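Local coordinates for DNA repair and telomere maintenance protein nbs1 (Schizosaccharomyces pombe, PDB 3HUF) that serves in the MRN complex in DNA double-strand break repair and telomere maintenance, its FHA and BRCT domains binding phosphorylated partners such as Ctp1, at residues 84-88 with 89-93; 240-243 with 244-248. One frame throughout, in Å; residues are numbered along the deposited sequence.

Contact 1: residues 84-88 with 89-93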
# COMPACT_ATOMS: atom_id res chain seq x y z
N LYS A 84 15.23 17.48 -18.74
CA LYS A 84 16.11 18.43 -18.10
C LYS A 84 17.50 17.82 -17.91
O LYS A 84 17.65 16.76 -17.28
CB LYS A 84 15.52 18.85 -16.75
CG LYS A 84 16.21 20.00 -16.06
CD LYS A 84 15.70 20.17 -14.64
CE LYS A 84 16.46 21.26 -13.90
NZ LYS A 84 15.77 22.55 -14.05
N VAL A 85 18.51 18.48 -18.47
CA VAL A 85 19.92 18.11 -18.30
C VAL A 85 20.25 17.99 -16.79
O VAL A 85 19.95 18.90 -16.00
CB VAL A 85 20.85 19.19 -18.96
CG1 VAL A 85 22.30 19.07 -18.46
CG2 VAL A 85 20.78 19.14 -20.50
N VAL A 86 20.88 16.89 -16.41
CA VAL A 86 21.37 16.72 -15.06
C VAL A 86 22.70 17.47 -14.91
O VAL A 86 23.67 17.20 -15.64
CB VAL A 86 21.55 15.24 -14.70
CG1 VAL A 86 22.21 15.09 -13.35
CG2 VAL A 86 20.19 14.53 -14.73
N GLY A 87 22.72 18.41 -13.97
CA GLY A 87 23.88 19.25 -13.74
C GLY A 87 24.87 18.51 -12.87
O GLY A 87 24.60 17.40 -12.42
N GLN A 88 26.03 19.12 -12.63
CA GLN A 88 26.95 18.55 -11.65
C GLN A 88 26.28 18.66 -10.29
O GLN A 88 25.35 19.46 -10.13
CB GLN A 88 28.33 19.22 -11.70
CG GLN A 88 28.30 20.70 -12.03
CD GLN A 88 29.50 21.15 -12.87
OE1 GLN A 88 30.08 20.36 -13.63
NE2 GLN A 88 29.85 22.43 -12.75
N ASN A 89 26.69 17.83 -9.35
CA ASN A 89 25.96 17.70 -8.07
C ASN A 89 24.64 16.93 -8.19
O ASN A 89 24.04 16.59 -7.18
CB ASN A 89 25.73 19.05 -7.39
CG ASN A 89 27.03 19.80 -7.07
OD1 ASN A 89 28.01 19.77 -7.83
ND2 ASN A 89 27.03 20.51 -5.95
N GLY A 90 24.19 16.67 -9.41
CA GLY A 90 23.01 15.84 -9.64
C GLY A 90 21.70 16.56 -9.41
O GLY A 90 21.68 17.77 -9.19
N ASP A 91 20.59 15.82 -9.49
CA ASP A 91 19.26 16.33 -9.23
C ASP A 91 18.48 15.27 -8.45
O ASP A 91 18.78 14.10 -8.55
CB ASP A 91 18.51 16.60 -10.54
CG ASP A 91 18.97 17.87 -11.24
OD1 ASP A 91 19.25 18.88 -10.56
OD2 ASP A 91 19.01 17.88 -12.48
N SER A 92 17.49 15.69 -7.69
CA SER A 92 16.58 14.77 -7.02
C SER A 92 15.16 15.02 -7.44
O SER A 92 14.77 16.15 -7.75
CB SER A 92 16.69 14.82 -5.49
OG SER A 92 17.33 15.98 -5.04
N TYR A 93 14.39 13.94 -7.45
CA TYR A 93 13.06 13.95 -8.01
C TYR A 93 12.12 13.26 -7.05
O TYR A 93 12.45 12.20 -6.52
CB TYR A 93 13.07 13.24 -9.37
CG TYR A 93 13.54 14.16 -10.49
CD1 TYR A 93 14.90 14.27 -10.83
CD2 TYR A 93 12.62 14.94 -11.18
CE1 TYR A 93 15.31 15.15 -11.85
CE2 TYR A 93 13.02 15.80 -12.18
CZ TYR A 93 14.35 15.90 -12.52
OH TYR A 93 14.66 16.80 -13.54
O HOH W 1 17.18 16.58 -14.20

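Contact 2: residues 240-243 with 244-248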
# COMPACT_ATOMS: atom_id res chain seq x y z
N SER A 240 -13.92 5.83 11.76
CA SER A 240 -15.08 5.05 12.24
C SER A 240 -16.36 5.49 11.56
O SER A 240 -17.20 4.66 11.24
CB SER A 240 -15.20 5.02 13.77
OG SER A 240 -14.68 6.19 14.36
N HIS A 241 -16.49 6.79 11.31
CA HIS A 241 -17.59 7.35 10.49
C HIS A 241 -17.58 6.72 9.09
O HIS A 241 -18.62 6.29 8.58
CB HIS A 241 -17.47 8.88 10.38
CG HIS A 241 -18.48 9.50 9.46
ND1 HIS A 241 -19.65 10.08 9.93
CD2 HIS A 241 -18.49 9.66 8.12
CE1 HIS A 241 -20.34 10.54 8.90
NE2 HIS A 241 -19.66 10.31 7.80
N HIS A 242 -16.41 6.65 8.47
CA HIS A 242 -16.33 6.07 7.14
C HIS A 242 -16.61 4.56 7.16
O HIS A 242 -17.25 4.04 6.26
CB HIS A 242 -15.00 6.38 6.47
CG HIS A 242 -14.91 5.87 5.06
ND1 HIS A 242 -15.90 6.09 4.13
CD2 HIS A 242 -13.95 5.14 4.43
CE1 HIS A 242 -15.55 5.52 2.98
NE2 HIS A 242 -14.38 4.93 3.14
N LEU A 243 -16.13 3.89 8.20
CA LEU A 243 -16.44 2.48 8.43
C LEU A 243 -17.96 2.26 8.48
O LEU A 243 -18.49 1.39 7.77
CB LEU A 243 -15.72 1.99 9.70
CG LEU A 243 -15.95 0.61 10.35
CD1 LEU A 243 -16.31 -0.45 9.38
CD2 LEU A 243 -14.70 0.19 11.10
N LEU A 244 -18.66 3.06 9.29
CA LEU A 244 -20.12 2.95 9.42
C LEU A 244 -20.88 3.38 8.16
O LEU A 244 -21.89 2.77 7.81
CB LEU A 244 -20.63 3.72 10.65
CG LEU A 244 -19.96 3.33 11.96
CD1 LEU A 244 -20.32 4.33 13.04
CD2 LEU A 244 -20.34 1.90 12.39
N GLU A 245 -20.39 4.41 7.48
CA GLU A 245 -20.85 4.77 6.14
C GLU A 245 -20.82 3.56 5.20
O GLU A 245 -21.81 3.26 4.55
CB GLU A 245 -19.97 5.84 5.53
CG GLU A 245 -20.61 7.19 5.41
CD GLU A 245 -19.76 8.16 4.60
OE1 GLU A 245 -20.28 9.25 4.29
OE2 GLU A 245 -18.59 7.83 4.27
N LEU A 246 -19.66 2.89 5.14
CA LEU A 246 -19.48 1.71 4.30
C LEU A 246 -20.48 0.59 4.57
O LEU A 246 -20.74 -0.23 3.69
CB LEU A 246 -18.04 1.18 4.38
CG LEU A 246 -16.97 2.10 3.78
CD1 LEU A 246 -15.58 1.50 3.89
CD2 LEU A 246 -17.30 2.49 2.33
N LEU A 247 -21.05 0.57 5.78
CA LEU A 247 -22.10 -0.39 6.14
C LEU A 247 -23.48 0.14 5.72
O LEU A 247 -24.48 -0.55 5.90
CB LEU A 247 -22.07 -0.70 7.64
CG LEU A 247 -20.74 -1.24 8.20
CD1 LEU A 247 -20.79 -1.41 9.71
CD2 LEU A 247 -20.33 -2.55 7.52
N GLY A 248 -23.51 1.35 5.17
CA GLY A 248 -24.76 1.95 4.71
C GLY A 248 -25.57 2.62 5.80
O GLY A 248 -26.75 2.93 5.61

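Contact 1: residues 84-88 with 89-93
Lys84 meets Tyr93 where the chain has doubled back from strand 84-85 into strand 91-93. The methylenes of the lysine run obliquely across the phenol end, CD lying 3.7 Å from Tyr93 OH; with CG anti to the backbone N (chi1 -171°), the chain is carried out beside that hydroxyl. The carbonyl of the same lysine takes part in a water-mediated junction: the water donates to Lys84 O (3.1 Å) and to Asp91 OD2 (2.8 Å), and accepts from Tyr93 OH at 2.6 Å, sitting at the ring edge in the plane of the phenol. Val85 turns its side chain away from the returning chain, against Lys80. Val86, the buried member of the group, lays CG1 3.9 Å from Gly90 CA, while its CA passes 3.7 Å from Asp91 OD2. Val70, Thr79 and Val81 also meet its side chain, which thus touches both strand 68-72 and strand 79-81. Gly87 opens a type II beta turn that Gly90 closes: Gly90 N donates to Gly87 O (3.1 Å) from above the carbonyl plane, 47° out of it. Gln88 and Asn89 form the exposed corner of that turn, and both Asn89 and Gly90 have positive phi. The water thus uses both its protons and accepts a third, linking a main-chain carbonyl, a carboxylate and a phenol between the two strand ends. Lys84 NZ stays 5.9 Å from Asp91 OD2, too far for a direct salt bridge, although its positive charge probably still steadies the carboxylate a little.

Contact 2: residues 240-243 with 244-248
His242 is gripped from two directions by the next turn of helix 238-246. Leu246 lies over one face of the imidazole, its CG 4.0 Å from the ring centroid in a CH-pi contact, and CD2 reaches 3.6 Å from His242 CE1. At the ring edge, His242 ND1 donates to Glu245 OE2 over 3.2 Å, almost straight at 170° and within the ring plane, the carboxylate being turned 75° from the ring. With CG anti to the backbone N (chi1 -176°), the imidazole stands out from the helix, its edge at Glu245 and one face at Leu246. With the imidazole cut back to an alanine, Glu245 OE2 is likely to lose this donor and Leu246 the flat surface beneath it.

The tight side is aliphatic. Leu244 sets CG only 3.1 Å from Ser240 O, the carbonyl that also accepts from Leu244 N at 2.9 Å; its side chain packs on Leu297 and Ile251. Leu243 is buried against Val163, Tyr167 and Leu170 of helix 163-170, and Leu247 against Leu297 and Ile301.

The looser side is polar: Glu245 is exposed, and its OE1 passes His241 NE2 obliquely at 3.7 Å. Toward the C-terminal end the helical bonding slackens, Leu247 N reaching Leu243 O in a weak bond of 3.3 Å. Gly248, with positive phi, then ends the helix in a Schellman motif. Such a cap lets the chain turn into strand 250-254, completing the beta-alpha-beta unit that begins with strand 230-234 in the second BRCT domain.

Overall arrangement
Contact 1 comes first along the chain, in the FHA domain, and contact 2 follows in the second BRCT domain, with the first BRCT domain between them in sequence. Their centres lie 46 Å apart, on opposite sides of the chain's centre, and the nearest atoms stay about 29 Å from each other. They share no sheet: 84-93 links the edge strands 84-85 and 91-93 of two different beta sheets, whereas 240-248 belongs to a helix flanking a parallel four-stranded sheet. Contact 2 does reach back toward the first BRCT domain through helix 163-170. The chain thus joins separate phosphoprotein-recognition modules into one elongated N-terminal part of Nbs1.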